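Local coordinates for protein ppBat (Bacteroides thetaiotaomicron VPI-5482, PDB 3CNE) that binds flavins such as lumichrome, riboflavin, FMN and FAD, may store them, and appears to lack proteolytic or chaperone activity, at residues 116-121 with 137-142; 95-100 with 120-125; 112-117 with 126-131. One frame throughout, in Å; residues are numbered along the deposited sequence.

Overall arrangement
Following the chain from its N terminus, helix 88-102 comes first and supplies residues 95-100. Strand 106-110 and helix 113-119 follow, and contact 2 closes this excursion by bringing 120-125 back onto the first helix. Contact 3 opens at 112-117, inside that loop, and closes at 126-131, beyond it, so the two cross. Contact 1 starts from the same helix at 116-121 and closes last, at 137-142, the loop that runs into strand 142-144. Contacts 1 and 2 share Thr120 and Gly121; contacts 1 and 3 share Met116 and Phe117. Together they tie helix 113-119 to helix 88-102, to strand 127-129 and to the loop beyond it, within about 11 Å from centre to centre.

Contact 1 (116-121 with 137-142); sequences MFDFTG and AIQNGI
Asp118 carries this contact through one carboxylate oxygen, which serves two consecutive backbone N-H groups of the facing loop. Its CG lies anti to the backbone N (chi1 174°), a torsion that extends the carboxylate from helix 113-119 toward residues 137-142. Gln139 N meets Asp118 OD2 nearly along the C-O axis at a very short 2.5 Å, with an N-H...O angle of 137°. Asn140 N reaches the same Asp118 OD2 at 3.0 Å, more nearly straight at 153° but from above the carboxylate plane. OD2 is therefore gripped by two donors from different directions, which should restrain rotation of the carboxylate and would probably stabilise its negative charge.

The apolar flank of the side chain is packed as well: Ile138 CD1 lies 3.8 Å from Asp118 CB, alongside the stem rather than at the charged tip. An alanine in place of Asp118 would remove the acceptor shared by Gln139 N and Asn140 N, and would probably loosen the turn of the loop against the helix.

Within 116-121 two carbonyls of the last turn also have donors. Phe117 O accepts both Thr120 N, at 3.0 Å, and Thr120 OG1, at 2.7 Å, the hydroxyl approaching in the carbonyl plane. Asp118 O accepts Gly121 N at 2.7 Å. Gly121 has positive phi, at which a side chain would collide with the carbonyl O of Thr120, so the backbone here suits a residue without one. On the loop side, Asn140 is paired through its backbone with Gly125. The arrangement is a helix C terminus ended by a positive-phi glycine, with an aspartate of the last turn bridging to a loop between two short parallel strands, here at the surface of a DJ-1/PfpI domain.

Contact 2 (95-100 with 120-125); sequences EVIKTF and TGITKG
This is an apolar helix-to-loop contact, partly buried, in which helix 88-102 packs against the turn that leaves helix 113-119; no hydrogen bond joins the two segments. Thr120 and Ile97 meet at its middle. With Ile97 CG2 anti to the backbone N (chi1 -73°), that methyl faces the turn and meets Thr120 CG2 at 3.6 Å, the two side chains crossing at about a right angle. The same Ile97 CG2 touches Ile122 CD1 at 3.8 Å, so one methyl group is held by two residues of the turn. Ile122 reaches it with CG1 in the crowded position between backbone N and carbonyl carbon (chi1 61°), while its other branch, CG2, lies 3.9 Å from Lys98 O. At the outer margin Lys98 CB passes Thr120 CB at 4.1 Å. A type I turn from Gly121 to Lys124 sets the path of the loop, and Ile122 N gives a weak hydrogen bond to Thr120 OG1, whose stronger partner is Phe117 O. Around this packing, Ile97 also touches Met116 and Phe117 of helix 113-119, and both Ile97 and Ile122 rest on Met107 of strand 106-110, which runs between the two helices in sequence.

Contact 3 (112-117 with 126-131); sequences AGAMMF and KKVAVH
Val128 has CG1 anti to the carbonyl carbon and CG2 in the crowded position between backbone N and carbonyl carbon (chi1 -68°), so that both methyls flank the methyl group of Ala114. Val130 instead puts CG1 in the crowded position and CG2 anti to the backbone N (chi1 64°), so that neither methyl comes as close to Ala114 as its CB does. Ala114, with no torsion of its own, points its CB toward residues 126-131 and is the focus of the packing. Val128 CB is 3.7 Å from Ala114 CB, with Val128 CG2 at 3.9 Å, while Val130 CB stands 4.1 Å from Ala114 CB. Between the two valines, Ala129 turns its side chain away and offers its backbone: Ala129 O lies 3.4 Å from Ala114 CB.

One water bridges the two segments. Ala114 N, in the first turn of the helix, donates to it at 2.9 Å, and the water lies 2.9 Å from Ala129 O, one of several acceptors that compete for its protons. Ala112, at the N-cap position, starts the regular backbone bonding, its O accepting from Met116 N at 3.1 Å. Further along, the Phe117 ring has Gly113 O over one face, 3.4 Å above its plane and offset toward the rim.

Ala112 follows Cys111, which with Cys74 binds zinc; the strand-to-helix turn here is consistent with the family's nucleophile elbow. Across it, the backbone of His131 pairs with that of Cys111, while His131 ND1 bonds to Leu133 N. Strand 127-129 runs parallel to 142-144, Ala129 N bonds to Thr156 OG1 of strand 154-157, and helix 113-119 also packs on strand 69-73 and helix 88-102 through Met116 and Phe117.

Contact 1 (116-121 with 137-142)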
HETATM    1  N   MSE A 116       2.776 -19.302   7.705  1.00 30.87           N
HETATM    2  CA  MSE A 116       3.114 -18.885   9.070  1.00 30.08           C
HETATM    3  C   MSE A 116       2.093 -19.476  10.061  1.00 28.75           C
HETATM    4  O   MSE A 116       2.457 -19.969  11.131  1.00 27.21           O
HETATM    5  CB  MSE A 116       3.184 -17.359   9.163  1.00 30.61           C
HETATM    6  CG  MSE A 116       4.284 -16.757   8.278  1.00 34.09           C
HETATM    7 SE   MSE A 116       6.070 -17.293   8.929  1.00 45.08          SE
HETATM    8  CE  MSE A 116       6.118 -16.169  10.460  1.00 40.77           C
ATOM      9  N   PHE A 117       0.814 -19.404   9.693  1.00 27.91           N
ATOM     10  CA  PHE A 117      -0.250 -20.018  10.472  1.00 27.64           C
ATOM     11  C   PHE A 117      -0.029 -21.530  10.591  1.00 27.53           C
ATOM     12  O   PHE A 117      -0.070 -22.066  11.699  1.00 28.10           O
ATOM     13  CB  PHE A 117      -1.642 -19.709   9.862  1.00 27.10           C
ATOM     14  CG  PHE A 117      -2.033 -18.239   9.883  1.00 25.42           C
ATOM     15  CD1 PHE A 117      -1.425 -17.336  10.751  1.00 25.06           C
ATOM     16  CD2 PHE A 117      -3.057 -17.774   9.048  1.00 25.97           C
ATOM     17  CE1 PHE A 117      -1.829 -15.963  10.778  1.00 26.22           C
ATOM     18  CE2 PHE A 117      -3.462 -16.423   9.067  1.00 26.26           C
ATOM     19  CZ  PHE A 117      -2.835 -15.518   9.931  1.00 24.65           C
ATOM     20  N   ASP A 118       0.234 -22.196   9.460  1.00 27.70           N
ATOM     21  CA  ASP A 118       0.407 -23.640   9.419  1.00 28.43           C
ATOM     22  C   ASP A 118       1.488 -24.117  10.373  1.00 28.66           C
ATOM     23  O   ASP A 118       1.294 -25.114  11.076  1.00 27.50           O
ATOM     24  CB  ASP A 118       0.713 -24.140   7.996  1.00 29.26           C
ATOM     25  CG  ASP A 118       1.042 -25.666   7.949  1.00 32.62           C
ATOM     26  OD1 ASP A 118       1.523 -26.235   8.947  1.00 39.21           O
ATOM     27  OD2 ASP A 118       0.849 -26.326   6.918  1.00 34.51           O
ATOM     28  N   PHE A 119       2.609 -23.393  10.402  1.00 28.53           N
ATOM     29  CA  PHE A 119       3.758 -23.737  11.242  1.00 28.87           C
ATOM     30  C   PHE A 119       3.353 -23.943  12.690  1.00 28.59           C
ATOM     31  O   PHE A 119       3.965 -24.740  13.409  1.00 29.05           O
ATOM     32  CB  PHE A 119       4.839 -22.638  11.173  1.00 29.58           C
ATOM     33  CG  PHE A 119       5.625 -22.605   9.881  1.00 29.02           C
ATOM     34  CD1 PHE A 119       5.550 -23.636   8.963  1.00 31.40           C
ATOM     35  CD2 PHE A 119       6.502 -21.548   9.628  1.00 30.93           C
ATOM     36  CE1 PHE A 119       6.301 -23.605   7.791  1.00 32.61           C
ATOM     37  CE2 PHE A 119       7.252 -21.498   8.473  1.00 31.04           C
ATOM     38  CZ  PHE A 119       7.162 -22.530   7.549  1.00 31.86           C
ATOM     39  N   THR A 120       2.337 -23.206  13.129  1.00 28.01           N
ATOM     40  CA  THR A 120       1.879 -23.294  14.509  1.00 27.32           C
ATOM     41  C   THR A 120       0.851 -24.418  14.678  1.00 27.38           C
ATOM     42  O   THR A 120       0.465 -24.727  15.794  1.00 27.49           O
ATOM     43  CB  THR A 120       1.261 -21.958  15.016  1.00 27.02           C
ATOM     44  OG1 THR A 120      -0.012 -21.776  14.408  1.00 25.76           O
ATOM     45  CG2 THR A 120       2.171 -20.756  14.673  1.00 26.77           C
ATOM     46  N   GLY A 121       0.419 -25.025  13.578  1.00 27.04           N
ATOM     47  CA  GLY A 121      -0.588 -26.084  13.638  1.00 27.68           C
ATOM     48  C   GLY A 121      -2.050 -25.644  13.703  1.00 28.50           C
ATOM     49  O   GLY A 121      -2.952 -26.462  13.507  1.00 27.75           O
ATOM     50  N   ALA A 137       4.589 -26.073   1.470  1.00 37.52           N
ATOM     51  CA  ALA A 137       4.865 -26.026   2.908  1.00 37.18           C
ATOM     52  C   ALA A 137       3.620 -26.180   3.782  1.00 36.62           C
ATOM     53  O   ALA A 137       3.731 -26.296   5.003  1.00 37.04           O
ATOM     54  CB  ALA A 137       5.632 -24.759   3.273  1.00 37.08           C
ATOM     55  N   ILE A 138       2.440 -26.178   3.167  1.00 36.05           N
ATOM     56  CA  ILE A 138       1.197 -26.355   3.911  1.00 35.52           C
ATOM     57  C   ILE A 138       0.972 -27.840   4.167  1.00 35.88           C
ATOM     58  O   ILE A 138       0.688 -28.597   3.232  1.00 35.48           O
ATOM     59  CB  ILE A 138      -0.034 -25.714   3.167  1.00 35.84           C
ATOM     60  CG1 ILE A 138       0.166 -24.201   2.985  1.00 34.52           C
ATOM     61  CG2 ILE A 138      -1.342 -26.020   3.878  1.00 33.51           C
ATOM     62  CD1 ILE A 138       0.279 -23.436   4.295  1.00 33.54           C
ATOM     63  N   GLN A 139       1.131 -28.259   5.419  1.00 36.06           N
ATOM     64  CA  GLN A 139       0.849 -29.659   5.792  1.00 37.47           C
ATOM     65  C   GLN A 139      -0.282 -29.894   6.798  1.00 36.92           C
ATOM     66  O   GLN A 139      -0.916 -30.949   6.760  1.00 37.46           O
ATOM     67  CB  GLN A 139       2.110 -30.438   6.214  1.00 37.64           C
ATOM     68  CG  GLN A 139       3.398 -29.658   6.350  1.00 38.30           C
ATOM     69  CD  GLN A 139       4.567 -30.575   6.610  1.00 40.11           C
ATOM     70  OE1 GLN A 139       4.416 -31.804   6.603  1.00 44.47           O
ATOM     71  NE2 GLN A 139       5.747 -29.994   6.851  1.00 42.79           N
ATOM     72  N   ASN A 140      -0.517 -28.930   7.691  1.00 36.01           N
ATOM     73  CA  ASN A 140      -1.622 -28.999   8.647  1.00 35.38           C
ATOM     74  C   ASN A 140      -2.971 -28.595   8.055  1.00 34.99           C
ATOM     75  O   ASN A 140      -3.982 -29.256   8.300  1.00 34.89           O
ATOM     76  CB  ASN A 140      -1.312 -28.183   9.899  1.00 34.67           C
ATOM     77  CG  ASN A 140      -0.136 -28.749  10.674  1.00 35.79           C
ATOM     78  OD1 ASN A 140       0.877 -28.066  10.894  1.00 35.82           O
ATOM     79  ND2 ASN A 140      -0.251 -30.001  11.077  1.00 30.66           N
ATOM     80  N   GLY A 141      -2.981 -27.508   7.290  1.00 34.23           N
ATOM     81  CA  GLY A 141      -4.192 -27.050   6.626  1.00 34.04           C
ATOM     82  C   GLY A 141      -4.361 -27.714   5.279  1.00 33.76           C
ATOM     83  O   GLY A 141      -3.612 -28.617   4.924  1.00 33.68           O
ATOM     84  N   ILE A 142      -5.340 -27.245   4.523  1.00 33.39           N
ATOM     85  CA  ILE A 142      -5.643 -27.765   3.204  1.00 33.84           C
ATOM     86  C   ILE A 142      -5.442 -26.656   2.163  1.00 34.23           C
ATOM     87  O   ILE A 142      -6.330 -25.842   1.953  1.00 33.88           O
ATOM     88  CB  ILE A 142      -7.118 -28.278   3.175  1.00 33.92           C
ATOM     89  CG1 ILE A 142      -7.294 -29.411   4.200  1.00 33.44           C
ATOM     90  CG2 ILE A 142      -7.548 -28.688   1.750  1.00 33.62           C
ATOM     91  CD1 ILE A 142      -8.740 -29.705   4.592  1.00 34.59           C
TER

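Contact 2 (95-100 with 120-125)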
ATOM      1  N   GLU A  95       4.708 -17.785  18.787  1.00 28.81           N
ATOM      2  CA  GLU A  95       3.982 -17.755  20.041  1.00 29.71           C
ATOM      3  C   GLU A  95       2.654 -17.004  19.890  1.00 28.39           C
ATOM      4  O   GLU A  95       1.583 -17.506  20.257  1.00 27.03           O
ATOM      5  CB  GLU A  95       4.826 -17.069  21.122  1.00 30.14           C
ATOM      6  CG  GLU A  95       4.295 -17.352  22.519  1.00 33.20           C
ATOM      7  CD  GLU A  95       4.952 -16.529  23.617  1.00 34.00           C
ATOM      8  OE1 GLU A  95       6.215 -16.478  23.666  1.00 37.05           O
ATOM      9  OE2 GLU A  95       4.177 -15.960  24.448  1.00 39.37           O
ATOM     10  N   VAL A  96       2.741 -15.805  19.343  1.00 26.64           N
ATOM     11  CA  VAL A  96       1.575 -14.933  19.196  1.00 25.82           C
ATOM     12  C   VAL A  96       0.541 -15.516  18.247  1.00 24.81           C
ATOM     13  O   VAL A  96      -0.654 -15.411  18.492  1.00 25.80           O
ATOM     14  CB  VAL A  96       1.989 -13.505  18.765  1.00 25.90           C
ATOM     15  CG1 VAL A  96       0.797 -12.744  18.212  1.00 24.69           C
ATOM     16  CG2 VAL A  96       2.634 -12.743  19.964  1.00 24.84           C
ATOM     17  N   ILE A  97       0.993 -16.141  17.170  1.00 24.68           N
ATOM     18  CA  ILE A  97       0.050 -16.718  16.194  1.00 24.80           C
ATOM     19  C   ILE A  97      -0.658 -17.928  16.809  1.00 25.32           C
ATOM     20  O   ILE A  97      -1.876 -18.108  16.640  1.00 25.00           O
ATOM     21  CB  ILE A  97       0.738 -17.114  14.908  1.00 24.24           C
ATOM     22  CG1 ILE A  97       1.114 -15.858  14.096  1.00 23.99           C
ATOM     23  CG2 ILE A  97      -0.124 -18.050  14.087  1.00 23.45           C
ATOM     24  CD1 ILE A  97       2.055 -16.196  12.957  1.00 23.75           C
ATOM     25  N   LYS A  98       0.117 -18.755  17.509  1.00 25.95           N
ATOM     26  CA  LYS A  98      -0.456 -19.921  18.207  1.00 27.03           C
ATOM     27  C   LYS A  98      -1.517 -19.479  19.201  1.00 26.33           C
ATOM     28  O   LYS A  98      -2.608 -20.026  19.213  1.00 27.46           O
ATOM     29  CB  LYS A  98       0.627 -20.757  18.893  1.00 26.87           C
ATOM     30  CG  LYS A  98       0.160 -22.182  19.274  1.00 28.23           C
ATOM     31  CD  LYS A  98       1.246 -22.907  20.086  1.00 29.50           C
ATOM     32  CE  LYS A  98       0.759 -24.284  20.628  1.00 32.80           C
ATOM     33  NZ  LYS A  98       1.352 -25.434  19.885  1.00 36.78           N
ATOM     34  N   THR A  99      -1.194 -18.490  20.027  1.00 26.18           N
ATOM     35  CA  THR A  99      -2.103 -18.018  21.052  1.00 26.76           C
ATOM     36  C   THR A  99      -3.403 -17.453  20.470  1.00 27.02           C
ATOM     37  O   THR A  99      -4.478 -17.839  20.897  1.00 25.87           O
ATOM     38  CB  THR A  99      -1.426 -16.991  21.935  1.00 26.71           C
ATOM     39  OG1 THR A  99      -0.281 -17.595  22.540  1.00 26.40           O
ATOM     40  CG2 THR A  99      -2.368 -16.484  23.009  1.00 26.68           C
ATOM     41  N   PHE A 100      -3.304 -16.562  19.482  1.00 27.29           N
ATOM     42  CA  PHE A 100      -4.496 -16.073  18.791  1.00 27.30           C
ATOM     43  C   PHE A 100      -5.381 -17.209  18.250  1.00 28.24           C
ATOM     44  O   PHE A 100      -6.591 -17.171  18.404  1.00 28.10           O
ATOM     45  CB  PHE A 100      -4.094 -15.129  17.650  1.00 27.88           C
ATOM     46  CG  PHE A 100      -4.012 -13.675  18.056  1.00 27.43           C
ATOM     47  CD1 PHE A 100      -2.907 -13.187  18.741  1.00 28.06           C
ATOM     48  CD2 PHE A 100      -5.056 -12.793  17.747  1.00 26.88           C
ATOM     49  CE1 PHE A 100      -2.829 -11.825  19.099  1.00 28.31           C
ATOM     50  CE2 PHE A 100      -4.978 -11.438  18.083  1.00 25.34           C
ATOM     51  CZ  PHE A 100      -3.883 -10.957  18.771  1.00 26.00           C
ATOM     52  N   THR A 120       2.337 -23.206  13.129  1.00 28.01           N
ATOM     53  CA  THR A 120       1.879 -23.294  14.509  1.00 27.32           C
ATOM     54  C   THR A 120       0.851 -24.418  14.678  1.00 27.38           C
ATOM     55  O   THR A 120       0.465 -24.727  15.794  1.00 27.49           O
ATOM     56  CB  THR A 120       1.261 -21.958  15.016  1.00 27.02           C
ATOM     57  OG1 THR A 120      -0.012 -21.776  14.408  1.00 25.76           O
ATOM     58  CG2 THR A 120       2.171 -20.756  14.673  1.00 26.77           C
ATOM     59  N   GLY A 121       0.419 -25.025  13.578  1.00 27.04           N
ATOM     60  CA  GLY A 121      -0.588 -26.084  13.638  1.00 27.68           C
ATOM     61  C   GLY A 121      -2.050 -25.644  13.703  1.00 28.50           C
ATOM     62  O   GLY A 121      -2.952 -26.462  13.507  1.00 27.75           O
ATOM     63  N   ILE A 122      -2.298 -24.355  13.950  1.00 28.81           N
ATOM     64  CA  ILE A 122      -3.671 -23.893  14.170  1.00 29.27           C
ATOM     65  C   ILE A 122      -4.575 -24.115  12.958  1.00 29.70           C
ATOM     66  O   ILE A 122      -5.804 -24.040  13.065  1.00 29.55           O
ATOM     67  CB  ILE A 122      -3.741 -22.404  14.615  1.00 28.95           C
ATOM     68  CG1 ILE A 122      -3.142 -21.484  13.530  1.00 29.50           C
ATOM     69  CG2 ILE A 122      -3.084 -22.235  15.990  1.00 28.48           C
ATOM     70  CD1 ILE A 122      -3.415 -20.013  13.750  1.00 29.10           C
ATOM     71  N   THR A 123      -3.963 -24.361  11.804  1.00 29.94           N
ATOM     72  CA  THR A 123      -4.716 -24.517  10.574  1.00 30.49           C
ATOM     73  C   THR A 123      -5.266 -25.925  10.350  1.00 30.43           C
ATOM     74  O   THR A 123      -5.845 -26.159   9.308  1.00 30.39           O
ATOM     75  CB  THR A 123      -3.884 -24.105   9.332  1.00 30.75           C
ATOM     76  OG1 THR A 123      -2.687 -24.893   9.275  1.00 32.73           O
ATOM     77  CG2 THR A 123      -3.516 -22.616   9.373  1.00 31.07           C
ATOM     78  N   LYS A 124      -5.076 -26.849  11.300  1.00 30.87           N
ATOM     79  CA  LYS A 124      -5.496 -28.256  11.140  1.00 31.65           C
ATOM     80  C   LYS A 124      -6.851 -28.333  10.434  1.00 30.62           C
ATOM     81  O   LYS A 124      -7.813 -27.769  10.927  1.00 30.42           O
ATOM     82  CB  LYS A 124      -5.631 -28.987  12.488  1.00 32.71           C
ATOM     83  CG  LYS A 124      -4.542 -28.726  13.531  1.00 36.12           C
ATOM     84  CD  LYS A 124      -3.452 -29.819  13.534  1.00 40.93           C
ATOM     85  CE  LYS A 124      -2.323 -29.485  14.490  1.00 42.55           C
ATOM     86  NZ  LYS A 124      -1.087 -30.298  14.175  1.00 44.98           N
ATOM     87  N   GLY A 125      -6.892 -29.001   9.282  1.00 29.82           N
ATOM     88  CA  GLY A 125      -8.142 -29.286   8.558  1.00 30.15           C
ATOM     89  C   GLY A 125      -8.874 -28.122   7.901  1.00 30.05           C
ATOM     90  O   GLY A 125      -9.998 -28.291   7.419  1.00 29.46           O
TER

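Contact 3 (112-117 with 126-131)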
ATOM      1  N   ALA A 112       2.437 -15.637   2.019  1.00 29.76           N
ATOM      2  CA  ALA A 112       2.887 -16.782   2.852  1.00 29.02           C
ATOM      3  C   ALA A 112       2.297 -16.789   4.267  1.00 28.60           C
ATOM      4  O   ALA A 112       2.701 -17.600   5.103  1.00 28.20           O
ATOM      5  CB  ALA A 112       4.456 -16.881   2.892  1.00 29.01           C
ATOM      6  N   GLY A 113       1.328 -15.895   4.526  1.00 28.59           N
ATOM      7  CA  GLY A 113       0.623 -15.833   5.800  1.00 27.87           C
ATOM      8  C   GLY A 113       0.051 -17.169   6.256  1.00 28.07           C
ATOM      9  O   GLY A 113       0.180 -17.541   7.434  1.00 27.10           O
ATOM     10  N   ALA A 114      -0.582 -17.898   5.332  1.00 28.04           N
ATOM     11  CA  ALA A 114      -1.182 -19.197   5.666  1.00 28.69           C
ATOM     12  C   ALA A 114      -0.102 -20.190   6.122  1.00 29.73           C
ATOM     13  O   ALA A 114      -0.367 -21.089   6.944  1.00 29.14           O
ATOM     14  CB  ALA A 114      -1.924 -19.762   4.473  1.00 28.30           C
HETATM   15  N   MSE A 115       1.110 -20.023   5.591  1.00 30.44           N
HETATM   16  CA  MSE A 115       2.219 -20.901   5.968  1.00 33.77           C
HETATM   17  C   MSE A 115       2.687 -20.591   7.383  1.00 31.34           C
HETATM   18  O   MSE A 115       2.937 -21.500   8.173  1.00 30.62           O
HETATM   19  CB  MSE A 115       3.362 -20.778   4.981  1.00 33.28           C
HETATM   20  CG  MSE A 115       4.495 -21.771   5.222  1.00 36.66           C
HETATM   21 SE   MSE A 115       6.066 -21.292   4.163  1.00 44.68          SE
HETATM   22  CE  MSE A 115       6.650 -19.600   4.988  1.00 39.02           C
HETATM   23  N   MSE A 116       2.776 -19.302   7.705  1.00 30.87           N
HETATM   24  CA  MSE A 116       3.114 -18.885   9.070  1.00 30.08           C
HETATM   25  C   MSE A 116       2.093 -19.476  10.061  1.00 28.75           C
HETATM   26  O   MSE A 116       2.457 -19.969  11.131  1.00 27.21           O
HETATM   27  CB  MSE A 116       3.184 -17.359   9.163  1.00 30.61           C
HETATM   28  CG  MSE A 116       4.284 -16.757   8.278  1.00 34.09           C
HETATM   29 SE   MSE A 116       6.070 -17.293   8.929  1.00 45.08          SE
HETATM   30  CE  MSE A 116       6.118 -16.169  10.460  1.00 40.77           C
ATOM     31  N   PHE A 117       0.814 -19.404   9.693  1.00 27.91           N
ATOM     32  CA  PHE A 117      -0.250 -20.018  10.472  1.00 27.64           C
ATOM     33  C   PHE A 117      -0.029 -21.530  10.591  1.00 27.53           C
ATOM     34  O   PHE A 117      -0.070 -22.066  11.699  1.00 28.10           O
ATOM     35  CB  PHE A 117      -1.642 -19.709   9.862  1.00 27.10           C
ATOM     36  CG  PHE A 117      -2.033 -18.239   9.883  1.00 25.42           C
ATOM     37  CD1 PHE A 117      -1.425 -17.336  10.751  1.00 25.06           C
ATOM     38  CD2 PHE A 117      -3.057 -17.774   9.048  1.00 25.97           C
ATOM     39  CE1 PHE A 117      -1.829 -15.963  10.778  1.00 26.22           C
ATOM     40  CE2 PHE A 117      -3.462 -16.423   9.067  1.00 26.26           C
ATOM     41  CZ  PHE A 117      -2.835 -15.518   9.931  1.00 24.65           C
ATOM     42  N   LYS A 126      -8.250 -26.944   7.859  1.00 29.68           N
ATOM     43  CA  LYS A 126      -8.901 -25.776   7.259  1.00 29.70           C
ATOM     44  C   LYS A 126      -8.319 -25.500   5.901  1.00 29.26           C
ATOM     45  O   LYS A 126      -7.110 -25.668   5.684  1.00 29.05           O
ATOM     46  CB  LYS A 126      -8.728 -24.521   8.126  1.00 29.81           C
ATOM     47  CG  LYS A 126      -9.231 -24.646   9.561  1.00 30.74           C
ATOM     48  CD  LYS A 126     -10.759 -24.682   9.624  1.00 33.87           C
ATOM     49  CE  LYS A 126     -11.207 -25.257  10.947  1.00 36.54           C
ATOM     50  NZ  LYS A 126     -12.667 -25.447  10.994  1.00 39.15           N
ATOM     51  N   LYS A 127      -9.184 -25.064   4.987  1.00 28.70           N
ATOM     52  CA  LYS A 127      -8.750 -24.622   3.677  1.00 28.37           C
ATOM     53  C   LYS A 127      -8.083 -23.264   3.787  1.00 27.82           C
ATOM     54  O   LYS A 127      -8.585 -22.367   4.477  1.00 27.73           O
ATOM     55  CB  LYS A 127      -9.921 -24.569   2.705  1.00 28.56           C
ATOM     56  CG  LYS A 127     -10.265 -25.950   2.128  1.00 30.71           C
ATOM     57  CD  LYS A 127     -11.601 -25.922   1.392  1.00 33.99           C
ATOM     58  CE  LYS A 127     -12.759 -25.744   2.371  1.00 37.93           C
ATOM     59  NZ  LYS A 127     -14.038 -25.338   1.677  1.00 38.29           N
ATOM     60  N   VAL A 128      -6.943 -23.132   3.129  1.00 27.41           N
ATOM     61  CA  VAL A 128      -6.217 -21.864   3.087  1.00 27.36           C
ATOM     62  C   VAL A 128      -5.770 -21.556   1.683  1.00 27.83           C
ATOM     63  O   VAL A 128      -5.474 -22.466   0.896  1.00 28.49           O
ATOM     64  CB  VAL A 128      -4.954 -21.839   4.000  1.00 27.30           C
ATOM     65  CG1 VAL A 128      -5.327 -21.889   5.474  1.00 25.93           C
ATOM     66  CG2 VAL A 128      -3.944 -22.959   3.621  1.00 27.21           C
ATOM     67  N   ALA A 129      -5.720 -20.267   1.377  1.00 27.92           N
ATOM     68  CA  ALA A 129      -5.106 -19.784   0.159  1.00 28.56           C
ATOM     69  C   ALA A 129      -3.716 -19.291   0.545  1.00 28.74           C
ATOM     70  O   ALA A 129      -3.508 -18.722   1.629  1.00 28.44           O
ATOM     71  CB  ALA A 129      -5.913 -18.679  -0.452  1.00 28.01           C
ATOM     72  N   VAL A 130      -2.777 -19.538  -0.353  1.00 29.46           N
ATOM     73  CA  VAL A 130      -1.363 -19.361  -0.084  1.00 29.91           C
ATOM     74  C   VAL A 130      -0.684 -19.098  -1.412  1.00 30.10           C
ATOM     75  O   VAL A 130      -1.180 -19.529  -2.470  1.00 30.18           O
ATOM     76  CB  VAL A 130      -0.780 -20.601   0.644  1.00 29.37           C
ATOM     77  CG1 VAL A 130      -0.850 -21.845  -0.223  1.00 30.65           C
ATOM     78  CG2 VAL A 130       0.644 -20.364   1.111  1.00 30.63           C
ATOM     79  N   HIS A 131       0.429 -18.368  -1.360  1.00 30.02           N
ATOM     80  CA  HIS A 131       1.229 -18.114  -2.533  1.00 30.87           C
ATOM     81  C   HIS A 131       1.697 -19.463  -3.103  1.00 30.50           C
ATOM     82  O   HIS A 131       2.111 -20.324  -2.337  1.00 30.07           O
ATOM     83  CB  HIS A 131       2.441 -17.242  -2.169  1.00 31.42           C
ATOM     84  CG  HIS A 131       3.183 -16.744  -3.363  1.00 33.75           C
ATOM     85  ND1 HIS A 131       4.037 -17.542  -4.092  1.00 37.58           N
ATOM     86  CD2 HIS A 131       3.171 -15.541  -3.979  1.00 35.97           C
ATOM     87  CE1 HIS A 131       4.527 -16.847  -5.103  1.00 36.98           C
ATOM     88  NE2 HIS A 131       4.010 -15.632  -5.059  1.00 37.05           N
TER
HETATM   89  O   HOH W   1      -1.593 -16.958   2.816  1.00 26.89           O